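Local coordinates for GH26C (Muricauda sp. MAR_2010_75, PDB 6Q78), which probably hydrolyses internal beta-1,4-mannosidic bonds of mannans, as an endo-acting mannanase of glycoside hydrolase family 26, at residues A[106-111]-A[404-409]; A[84-89]-A[369-374]; A[202-207]-A[260-265]; A[154-159]-A[218-223]. All blocks are in the same frame, centred on the assembly; numbering follows the deposited sequence.

Contact 1 of 4, residues A[106-111]-A[404-409]; sequences TGSDPG and LADDLP
S108 OG stands anti to the backbone N (chi1 177°), facing the turn that starts at L404, while D406 holds CG anti to its own carbonyl carbon (chi1 -76°), 3.5 Å from S108 OG. The hydroxyl of S108 works both ways. S108 OG accepts from D406 N at 3.0 Å and gives its proton to D109 O at 2.9 Å, in the carbonyl plane and on a lone pair. D109 O is gripped a second time by A405 N (2.9 Å), which comes from above that plane, and A405 CB rests 3.3 Å from P110 O. In the TIM barrel this joins the loop between helix 101-106 and strand 112-116 to the chain leaving strand 402-403, a short strand paired with strand 81-86. T106 and L404 reach toward each other tip to tip, OG1 of T106 lying 3.8 Å from CD1 of L404; the same OG1 accepts from S108 N in an ST turn. Two waters tie the exposed carboxylate of D406 across the contact, one linking OD2 to G107 O and the other linking OD1 to D109 N. G107 has positive phi (88°) just after the helix, where a CB would press against the carbonyl O of T106.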
# COMPACT_ATOMS: atom_id res chain seq x y z
N THR A 106 -6.13 -19.93 6.77
CA THR A 106 -5.44 -19.92 8.06
C THR A 106 -6.38 -19.92 9.26
O THR A 106 -5.90 -20.18 10.38
CB THR A 106 -4.55 -18.68 8.21
OG1 THR A 106 -5.37 -17.50 8.46
CG2 THR A 106 -3.66 -18.46 7.00
N GLY A 107 -7.65 -19.61 9.07
CA GLY A 107 -8.58 -19.40 10.17
C GLY A 107 -8.62 -17.98 10.69
O GLY A 107 -9.56 -17.64 11.44
N SER A 108 -7.64 -17.13 10.30
CA SER A 108 -7.61 -15.73 10.68
C SER A 108 -7.77 -14.85 9.46
O SER A 108 -7.25 -15.18 8.40
CB SER A 108 -6.28 -15.40 11.35
OG SER A 108 -6.22 -14.01 11.67
N ASP A 109 -8.46 -13.72 9.61
CA ASP A 109 -8.39 -12.68 8.58
C ASP A 109 -6.97 -12.13 8.49
O ASP A 109 -6.14 -12.31 9.38
CB ASP A 109 -9.33 -11.53 8.95
CG ASP A 109 -10.75 -11.73 8.47
OD1 ASP A 109 -10.94 -12.29 7.37
OD2 ASP A 109 -11.71 -11.30 9.17
N PRO A 110 -6.63 -11.48 7.38
CA PRO A 110 -5.35 -10.76 7.29
C PRO A 110 -5.29 -9.65 8.34
O PRO A 110 -6.32 -9.23 8.87
CB PRO A 110 -5.36 -10.20 5.85
CG PRO A 110 -6.85 -10.06 5.54
CD PRO A 110 -7.51 -11.23 6.22
N GLY A 111 -4.06 -9.16 8.61
CA GLY A 111 -3.96 -8.02 9.53
C GLY A 111 -4.08 -6.67 8.87
O GLY A 111 -4.10 -5.64 9.54
N LEU A 404 -1.27 -11.65 11.76
CA LEU A 404 -2.56 -11.63 11.08
C LEU A 404 -3.60 -10.99 12.02
O LEU A 404 -3.26 -10.55 13.12
CB LEU A 404 -2.97 -13.05 10.68
CG LEU A 404 -2.03 -13.76 9.71
CD1 LEU A 404 -2.50 -15.19 9.41
CD2 LEU A 404 -1.89 -12.99 8.40
N ALA A 405 -4.87 -10.97 11.61
CA ALA A 405 -5.88 -10.31 12.44
C ALA A 405 -5.91 -10.86 13.86
O ALA A 405 -6.01 -10.09 14.82
CB ALA A 405 -7.28 -10.43 11.81
N ASP A 406 -5.79 -12.17 14.02
CA ASP A 406 -5.98 -12.74 15.36
C ASP A 406 -4.92 -12.24 16.32
O ASP A 406 -5.23 -12.05 17.51
CB ASP A 406 -6.10 -14.26 15.31
CG ASP A 406 -7.47 -14.73 14.81
OD1 ASP A 406 -8.39 -13.90 14.65
OD2 ASP A 406 -7.64 -15.94 14.54
N ASP A 407 -3.71 -11.95 15.85
CA ASP A 407 -2.68 -11.49 16.77
C ASP A 407 -2.34 -10.01 16.63
O ASP A 407 -1.29 -9.55 17.12
CB ASP A 407 -1.45 -12.41 16.81
CG ASP A 407 -0.86 -12.68 15.45
OD1 ASP A 407 -1.62 -12.73 14.47
OD2 ASP A 407 0.37 -12.94 15.41
N LEU A 408 -3.24 -9.22 16.04
CA LEU A 408 -2.96 -7.80 15.93
C LEU A 408 -2.90 -7.16 17.32
O LEU A 408 -3.77 -7.41 18.16
CB LEU A 408 -4.08 -7.11 15.17
CG LEU A 408 -4.04 -7.14 13.65
CD1 LEU A 408 -5.44 -6.77 13.13
CD2 LEU A 408 -2.95 -6.20 13.09
N PRO A 409 -1.91 -6.28 17.56
CA PRO A 409 -2.00 -5.35 18.70
C PRO A 409 -3.19 -4.41 18.51
O PRO A 409 -3.79 -4.34 17.44
CB PRO A 409 -0.72 -4.52 18.57
CG PRO A 409 0.16 -5.24 17.62
CD PRO A 409 -0.75 -5.99 16.71
O HOH W 1 -9.93 -17.30 14.60
O HOH W 2 -9.78 -13.38 12.21

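Contact 2 of 4, residues A[84-89]-A[369-374]; sequences GQQDAF and FTMFWY
Q86 and W373 lie side by side and point the same way, the amide plane of Q86 only 14° from the plane of the indole. Q86 CG sits over one face of the six-membered ring of W373, 3.8 Å from its centroid, in a CH-pi contact. The bend of Q86 at chi2 (75°) sets CD 3.5 Å from W373 CZ3. Q86 OE1 comes within 3.2 Å of the methyl CE of M371, whose side chain crosses that of Q86 at a slant. D87 runs alongside Y374 with its carboxylate tilted 15° from the plane of the phenol ring, OD2 being 3.4 Å from Y374 CD2. The other glutamine turns elsewhere: Q85, extended beyond CG, sends NE2 to W373 O at 2.9 Å, in the carbonyl plane, and its OE1 is held by T382. The backbones themselves form a parallel ladder. G84 N donates to T370 O, F372 N to G84 O, and Q86 N to F372 O at 2.9 Å, the last nearly along the C=O axis. After Q86 the first chain leaves the sheet through a type II turn, Q85 to A88. W373 also touches E335 and comes about 3 Å from a bound Tris molecule, probably from the crystallisation liquor. Strands 81-86 and 369-372 are the first and eighth of the TIM barrel, so this is the seam that closes it, with W373 beside the pocket at the C-terminal strand ends, where TIM-barrel glycosidases have their active sites.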
# COMPACT_ATOMS: atom_id res chain seq x y z
N GLY A 84 -0.97 -8.52 5.02
CA GLY A 84 -2.30 -8.27 4.49
C GLY A 84 -2.45 -8.62 3.03
O GLY A 84 -1.56 -9.20 2.40
N GLN A 85 -3.61 -8.26 2.45
CA GLN A 85 -3.88 -8.59 1.06
C GLN A 85 -4.85 -7.55 0.47
O GLN A 85 -5.81 -7.11 1.14
CB GLN A 85 -4.42 -10.03 0.90
CG GLN A 85 -4.68 -10.44 -0.55
CD GLN A 85 -4.68 -11.97 -0.71
OE1 GLN A 85 -4.98 -12.72 0.22
NE2 GLN A 85 -4.36 -12.43 -1.91
N GLN A 86 -4.58 -7.19 -0.78
CA GLN A 86 -5.44 -6.27 -1.52
C GLN A 86 -6.82 -6.91 -1.68
O GLN A 86 -6.93 -8.08 -2.06
CB GLN A 86 -4.83 -6.02 -2.90
CG GLN A 86 -5.52 -4.95 -3.71
CD GLN A 86 -5.22 -3.56 -3.22
OE1 GLN A 86 -4.39 -3.36 -2.35
NE2 GLN A 86 -5.90 -2.57 -3.82
N ASP A 87 -7.88 -6.13 -1.42
CA ASP A 87 -9.26 -6.56 -1.66
C ASP A 87 -9.59 -7.88 -0.99
O ASP A 87 -10.33 -8.72 -1.52
CB ASP A 87 -9.58 -6.57 -3.16
CG ASP A 87 -9.54 -5.18 -3.77
OD1 ASP A 87 -9.82 -4.21 -3.08
OD2 ASP A 87 -9.21 -5.06 -4.97
N ALA A 88 -9.05 -8.08 0.21
CA ALA A 88 -9.21 -9.38 0.87
C ALA A 88 -10.69 -9.72 1.13
O ALA A 88 -11.03 -10.91 1.22
CB ALA A 88 -8.43 -9.39 2.18
N PHE A 89 -11.56 -8.72 1.31
CA PHE A 89 -12.97 -8.98 1.62
C PHE A 89 -13.90 -8.96 0.40
O PHE A 89 -15.10 -9.23 0.56
CB PHE A 89 -13.47 -8.00 2.69
CG PHE A 89 -12.68 -8.06 4.00
CD1 PHE A 89 -12.35 -9.26 4.59
CD2 PHE A 89 -12.32 -6.89 4.63
CE1 PHE A 89 -11.63 -9.30 5.78
CE2 PHE A 89 -11.60 -6.91 5.83
CZ PHE A 89 -11.26 -8.14 6.40
N PHE A 369 4.87 -3.77 7.68
CA PHE A 369 3.86 -4.60 7.04
C PHE A 369 4.31 -5.01 5.65
O PHE A 369 5.18 -4.38 5.05
CB PHE A 369 2.48 -3.91 6.98
CG PHE A 369 2.43 -2.71 6.09
CD1 PHE A 369 2.71 -1.46 6.59
CD2 PHE A 369 2.06 -2.83 4.77
CE1 PHE A 369 2.61 -0.31 5.75
CE2 PHE A 369 1.93 -1.69 3.93
CZ PHE A 369 2.21 -0.45 4.44
N THR A 370 3.70 -6.10 5.17
CA THR A 370 3.78 -6.44 3.76
C THR A 370 2.39 -6.80 3.28
O THR A 370 1.52 -7.17 4.07
CB THR A 370 4.82 -7.51 3.49
OG1 THR A 370 4.97 -7.64 2.06
CG2 THR A 370 4.39 -8.82 4.08
N MET A 371 2.16 -6.66 1.98
CA MET A 371 0.84 -6.93 1.42
C MET A 371 0.94 -7.69 0.10
O MET A 371 1.70 -7.31 -0.79
CB MET A 371 0.09 -5.61 1.18
CG MET A 371 -1.43 -5.80 0.86
SD MET A 371 -2.14 -4.29 0.19
CE MET A 371 -1.46 -4.26 -1.48
N PHE A 372 0.14 -8.75 -0.01
CA PHE A 372 -0.04 -9.48 -1.25
C PHE A 372 -1.06 -8.77 -2.13
O PHE A 372 -2.00 -8.12 -1.64
CB PHE A 372 -0.59 -10.86 -0.89
CG PHE A 372 0.42 -11.74 -0.18
CD1 PHE A 372 1.46 -12.31 -0.89
CD2 PHE A 372 0.32 -11.98 1.19
CE1 PHE A 372 2.41 -13.11 -0.24
CE2 PHE A 372 1.27 -12.81 1.82
CZ PHE A 372 2.31 -13.36 1.10
N TRP A 373 -0.88 -8.90 -3.45
CA TRP A 373 -1.92 -8.46 -4.35
C TRP A 373 -3.14 -9.37 -4.23
O TRP A 373 -3.13 -10.36 -3.50
CB TRP A 373 -1.39 -8.31 -5.79
CG TRP A 373 -2.21 -7.37 -6.61
CD1 TRP A 373 -2.87 -7.67 -7.77
CD2 TRP A 373 -2.47 -5.98 -6.35
NE1 TRP A 373 -3.54 -6.56 -8.24
CE2 TRP A 373 -3.31 -5.51 -7.39
CE3 TRP A 373 -2.06 -5.09 -5.34
CZ2 TRP A 373 -3.77 -4.19 -7.45
CZ3 TRP A 373 -2.53 -3.77 -5.40
CH2 TRP A 373 -3.38 -3.34 -6.45
N TYR A 374 -4.22 -9.04 -4.94
CA TYR A 374 -5.46 -9.79 -4.77
C TYR A 374 -5.39 -11.17 -5.44
O TYR A 374 -4.62 -11.41 -6.39
CB TYR A 374 -6.71 -9.02 -5.21
CG TYR A 374 -6.72 -8.34 -6.56
CD1 TYR A 374 -6.62 -9.06 -7.74
CD2 TYR A 374 -6.88 -6.96 -6.64
CE1 TYR A 374 -6.69 -8.41 -8.99
CE2 TYR A 374 -6.95 -6.32 -7.87
CZ TYR A 374 -6.86 -7.04 -9.01
OH TYR A 374 -6.92 -6.38 -10.24

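Contact 3 of 4, residues A[202-207]-A[260-265]; sequences KIASFT and LSVNNM
N264 ND2 is shared by two carbonyls, T207 O and V218 O. The bond to T207 O, 3.1 Å from ND2, is almost straight at the hydrogen (174°); the oxygen lies in the amide plane of N264, whereas the donor stands well above the carbonyl plane of T207. With CG between the backbone N and the carbonyl carbon (chi1 56°), N264 CG lies 3.7 Å from T207 CG2, and the side chains of N264 and T207 pass each other in opposite directions. T207 OG1, beside its backbone N, turns back into its own helix and donates to I203 O at 2.8 Å. That oxygen also takes T207 N, from the opposite face of its plane. The rest is apolar. A204 CB meets V262 CG2 at a tight 3.5 Å, with L260 CD1 also against it at 3.6 Å. M265, bent at chi3, brings CE across the I203 and T207 side chains at about a right angle, 4.0 Å from I203 CG2. Helix 193-208, an outer helix of the TIM barrel, thereby packs on the alpha-to-beta loop of the next unit, which leads from helix 242-259 into the N-terminal end of strand 265-269.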
# COMPACT_ATOMS: atom_id res chain seq x y z
N LYS A 202 -12.31 14.77 -4.00
CA LYS A 202 -13.11 13.55 -3.83
C LYS A 202 -12.40 12.56 -2.90
O LYS A 202 -13.04 11.97 -2.02
CB LYS A 202 -13.35 12.89 -5.20
CG LYS A 202 -14.13 11.57 -5.13
CD LYS A 202 -15.53 11.80 -4.52
CE LYS A 202 -16.23 10.47 -4.19
NZ LYS A 202 -16.49 9.65 -5.43
N ILE A 203 -11.09 12.38 -3.05
CA ILE A 203 -10.35 11.55 -2.10
C ILE A 203 -10.54 12.06 -0.68
O ILE A 203 -10.75 11.28 0.26
CB ILE A 203 -8.87 11.47 -2.50
CG1 ILE A 203 -8.73 10.56 -3.74
CG2 ILE A 203 -8.01 10.93 -1.30
CD1 ILE A 203 -7.32 10.50 -4.29
N ALA A 204 -10.45 13.38 -0.49
CA ALA A 204 -10.57 13.95 0.86
C ALA A 204 -11.96 13.74 1.43
O ALA A 204 -12.09 13.38 2.61
CB ALA A 204 -10.22 15.44 0.82
N SER A 205 -13.01 13.99 0.64
CA SER A 205 -14.36 13.83 1.17
C SER A 205 -14.64 12.37 1.49
O SER A 205 -15.24 12.06 2.54
CB SER A 205 -15.40 14.42 0.22
OG SER A 205 -15.48 13.68 -0.97
N PHE A 206 -14.16 11.44 0.65
CA PHE A 206 -14.33 10.03 0.98
C PHE A 206 -13.58 9.70 2.26
O PHE A 206 -14.11 9.02 3.16
CB PHE A 206 -13.82 9.15 -0.18
CG PHE A 206 -13.91 7.68 0.09
CD1 PHE A 206 -12.86 7.01 0.70
CD2 PHE A 206 -15.06 6.97 -0.21
CE1 PHE A 206 -12.94 5.64 0.93
CE2 PHE A 206 -15.16 5.61 0.05
CZ PHE A 206 -14.12 4.95 0.61
N THR A 207 -12.32 10.13 2.34
CA THR A 207 -11.50 9.76 3.49
C THR A 207 -12.07 10.34 4.80
O THR A 207 -12.09 9.65 5.84
CB THR A 207 -10.07 10.25 3.24
OG1 THR A 207 -9.53 9.57 2.10
CG2 THR A 207 -9.16 9.95 4.45
N LEU A 260 -7.30 20.83 2.37
CA LEU A 260 -8.51 20.03 2.57
C LEU A 260 -8.59 19.44 3.99
O LEU A 260 -9.52 18.68 4.28
CB LEU A 260 -8.59 18.90 1.53
CG LEU A 260 -8.55 19.41 0.09
CD1 LEU A 260 -8.61 18.25 -0.84
CD2 LEU A 260 -9.69 20.41 -0.18
N SER A 261 -7.64 19.79 4.85
CA SER A 261 -7.64 19.38 6.27
C SER A 261 -7.89 17.89 6.49
O SER A 261 -8.64 17.50 7.40
CB SER A 261 -8.62 20.21 7.10
OG SER A 261 -8.33 21.60 6.97
N VAL A 262 -7.23 17.05 5.69
CA VAL A 262 -7.35 15.61 5.89
C VAL A 262 -6.39 15.22 7.00
O VAL A 262 -5.17 15.28 6.83
CB VAL A 262 -7.04 14.82 4.62
CG1 VAL A 262 -7.12 13.30 4.92
CG2 VAL A 262 -8.06 15.17 3.52
N ASN A 263 -6.94 14.81 8.14
CA ASN A 263 -6.13 14.52 9.30
C ASN A 263 -6.04 13.04 9.63
O ASN A 263 -5.42 12.68 10.65
CB ASN A 263 -6.68 15.30 10.51
CG ASN A 263 -6.40 16.76 10.40
OD1 ASN A 263 -5.35 17.14 9.88
ND2 ASN A 263 -7.30 17.61 10.91
N ASN A 264 -6.63 12.17 8.81
CA ASN A 264 -6.59 10.73 9.08
C ASN A 264 -5.83 9.98 7.98
O ASN A 264 -6.26 8.92 7.51
CB ASN A 264 -8.00 10.16 9.31
CG ASN A 264 -8.99 10.42 8.16
OD1 ASN A 264 -9.08 11.51 7.61
ND2 ASN A 264 -9.79 9.41 7.86
N MET A 265 -4.69 10.51 7.57
CA MET A 265 -3.88 9.95 6.48
C MET A 265 -2.41 9.92 6.87
O MET A 265 -1.86 10.92 7.35
CB MET A 265 -4.04 10.82 5.23
CG MET A 265 -3.70 10.17 3.92
SD MET A 265 -4.32 11.24 2.58
CE MET A 265 -5.79 10.40 2.02

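Contact 4 of 4, residues A[154-159]-A[218-223]; sequences NVFCWH and VPIIFR
Three backbone bonds carry the parallel pairing of V155 with I221 and F156 with F222: I221 N donates to N154 O, F156 N to I221 O at 2.7 Å, and R223 N to F156 O at 2.8 Å. F156 N meets the I221 carbonyl almost head on (C=O...N 177°). Waters continue the link beyond this ladder. Two of them bridge N154 to P219 O, one from the backbone N and one from ND2, while a third accepts from W158 N and donates to R223 O, 2.7 Å away.

Apolar contacts differ on the two faces. On one, V155 CG2 touches I221 CD1 at 3.9 Å. On the other, F156 CD1 meets I220 CD1 at 3.9 Å. W158 CE3 comes to the edge of the F222 ring, in its plane, 3.9 Å from CZ.

R223 forms salt bridges with E335 and D297 on other strands, and its NH2 lies 3.8 Å from C157 CB. H159 NE2 hydrogen-bonds a Tris molecule, probably from the crystallisation liquor. The pair forms the third and fourth strands of the barrel, with the R223 face turned to its interior, F156 packing outward on V144 of helix 132-150, and strand 112-116 bonded to the far edge of strand 153-157.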
# COMPACT_ATOMS: atom_id res chain seq x y z
N ASN A 154 -5.53 -0.23 7.16
CA ASN A 154 -6.02 0.01 5.79
C ASN A 154 -5.00 0.81 4.99
O ASN A 154 -4.55 1.86 5.44
CB ASN A 154 -7.34 0.81 5.81
CG ASN A 154 -8.53 -0.03 6.21
OD1 ASN A 154 -9.05 -0.81 5.39
ND2 ASN A 154 -8.99 0.12 7.44
N VAL A 155 -4.68 0.33 3.80
CA VAL A 155 -3.79 1.01 2.86
C VAL A 155 -4.55 1.22 1.56
O VAL A 155 -5.22 0.30 1.07
CB VAL A 155 -2.51 0.19 2.62
CG1 VAL A 155 -1.53 1.00 1.76
CG2 VAL A 155 -1.87 -0.22 3.93
N PHE A 156 -4.47 2.43 0.98
CA PHE A 156 -5.02 2.72 -0.34
C PHE A 156 -3.93 3.08 -1.33
O PHE A 156 -3.12 3.98 -1.06
CB PHE A 156 -5.95 3.93 -0.32
CG PHE A 156 -7.37 3.63 0.09
CD1 PHE A 156 -7.69 3.33 1.42
CD2 PHE A 156 -8.38 3.64 -0.86
CE1 PHE A 156 -9.01 3.07 1.81
CE2 PHE A 156 -9.72 3.41 -0.47
CZ PHE A 156 -10.02 3.13 0.87
N CYS A 157 -3.94 2.42 -2.49
CA CYS A 157 -3.21 2.87 -3.66
C CYS A 157 -4.21 3.60 -4.56
O CYS A 157 -5.38 3.78 -4.20
CB CYS A 157 -2.49 1.71 -4.36
SG CYS A 157 -3.64 0.44 -5.02
N TRP A 158 -3.75 4.07 -5.73
CA TRP A 158 -4.61 4.86 -6.61
C TRP A 158 -4.22 4.58 -8.06
O TRP A 158 -3.28 5.21 -8.59
CB TRP A 158 -4.45 6.33 -6.27
CG TRP A 158 -5.40 7.22 -7.01
CD1 TRP A 158 -6.55 6.84 -7.69
CD2 TRP A 158 -5.35 8.64 -7.09
NE1 TRP A 158 -7.19 7.96 -8.21
CE2 TRP A 158 -6.48 9.07 -7.84
CE3 TRP A 158 -4.46 9.59 -6.62
CZ2 TRP A 158 -6.73 10.41 -8.09
CZ3 TRP A 158 -4.70 10.94 -6.90
CH2 TRP A 158 -5.82 11.33 -7.62
N HIS A 159 -4.97 3.68 -8.71
CA HIS A 159 -4.79 3.49 -10.15
C HIS A 159 -5.62 4.57 -10.84
O HIS A 159 -6.79 4.39 -11.22
CB HIS A 159 -5.17 2.07 -10.57
CG HIS A 159 -4.14 1.05 -10.19
ND1 HIS A 159 -4.11 0.46 -8.94
CD2 HIS A 159 -3.13 0.49 -10.91
CE1 HIS A 159 -3.10 -0.40 -8.90
NE2 HIS A 159 -2.48 -0.39 -10.06
N VAL A 218 -11.31 6.63 10.51
CA VAL A 218 -10.45 5.51 10.17
C VAL A 218 -9.13 6.05 9.61
O VAL A 218 -9.14 6.71 8.55
CB VAL A 218 -11.10 4.62 9.09
CG1 VAL A 218 -10.13 3.50 8.68
CG2 VAL A 218 -12.43 4.07 9.59
N PRO A 219 -7.98 5.79 10.23
CA PRO A 219 -6.71 6.20 9.60
C PRO A 219 -6.46 5.36 8.36
O PRO A 219 -6.67 4.15 8.37
CB PRO A 219 -5.65 5.91 10.68
CG PRO A 219 -6.47 5.89 11.99
CD PRO A 219 -7.77 5.25 11.59
N ILE A 220 -6.03 6.02 7.28
CA ILE A 220 -5.62 5.26 6.12
C ILE A 220 -4.21 5.64 5.72
O ILE A 220 -3.77 6.79 5.87
CB ILE A 220 -6.59 5.39 4.94
CG1 ILE A 220 -6.61 6.81 4.40
CG2 ILE A 220 -8.03 4.88 5.29
CD1 ILE A 220 -7.22 6.88 3.01
N ILE A 221 -3.50 4.66 5.16
CA ILE A 221 -2.21 4.90 4.53
C ILE A 221 -2.46 5.12 3.05
O ILE A 221 -3.05 4.27 2.38
CB ILE A 221 -1.27 3.71 4.75
CG1 ILE A 221 -1.03 3.48 6.26
CG2 ILE A 221 0.02 3.90 3.94
CD1 ILE A 221 -0.36 2.20 6.56
N PHE A 222 -2.08 6.28 2.54
CA PHE A 222 -2.29 6.64 1.15
C PHE A 222 -0.95 6.53 0.41
O PHE A 222 0.06 7.15 0.82
CB PHE A 222 -2.84 8.08 1.10
CG PHE A 222 -3.08 8.62 -0.29
CD1 PHE A 222 -2.70 9.93 -0.61
CD2 PHE A 222 -3.78 7.90 -1.24
CE1 PHE A 222 -3.00 10.48 -1.86
CE2 PHE A 222 -4.03 8.44 -2.52
CZ PHE A 222 -3.66 9.74 -2.78
N ARG A 223 -0.93 5.69 -0.64
CA ARG A 223 0.29 5.32 -1.38
C ARG A 223 0.12 5.68 -2.85
O ARG A 223 -0.14 4.80 -3.67
CB ARG A 223 0.55 3.81 -1.22
CG ARG A 223 1.87 3.33 -1.80
CD ARG A 223 2.11 1.88 -1.40
NE ARG A 223 1.16 0.96 -2.03
CZ ARG A 223 1.40 0.29 -3.17
NH1 ARG A 223 2.54 0.43 -3.84
NH2 ARG A 223 0.49 -0.55 -3.63
O HOH W 3 -7.27 1.68 9.41
O HOH W 4 -4.48 2.29 8.29
O HOH W 5 -1.08 4.55 -6.19

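Overall arrangement
Contacts 2 and 4 belong to the same curled parallel sheet, the barrel wall, with centres 12 Å apart; they touch where W373 meets H159 and C157 and where F369 meets I221. Contact 2 pairs the first and eighth strands and contact 4 the third and fourth. Contacts 1 and 3 lie farther out, their centres 28 Å apart, each beside one wall contact: P110 packs on G84 and A88, while N264 reaches V218 and I220. Along the chain contacts 1 and 2 interlock, as do contacts 3 and 4, the latter pair inside the spans of the former. Contact 2 closes the barrel and contact 1 ties loops beside that seam, consistent with one pocket at the C-terminal strand ends.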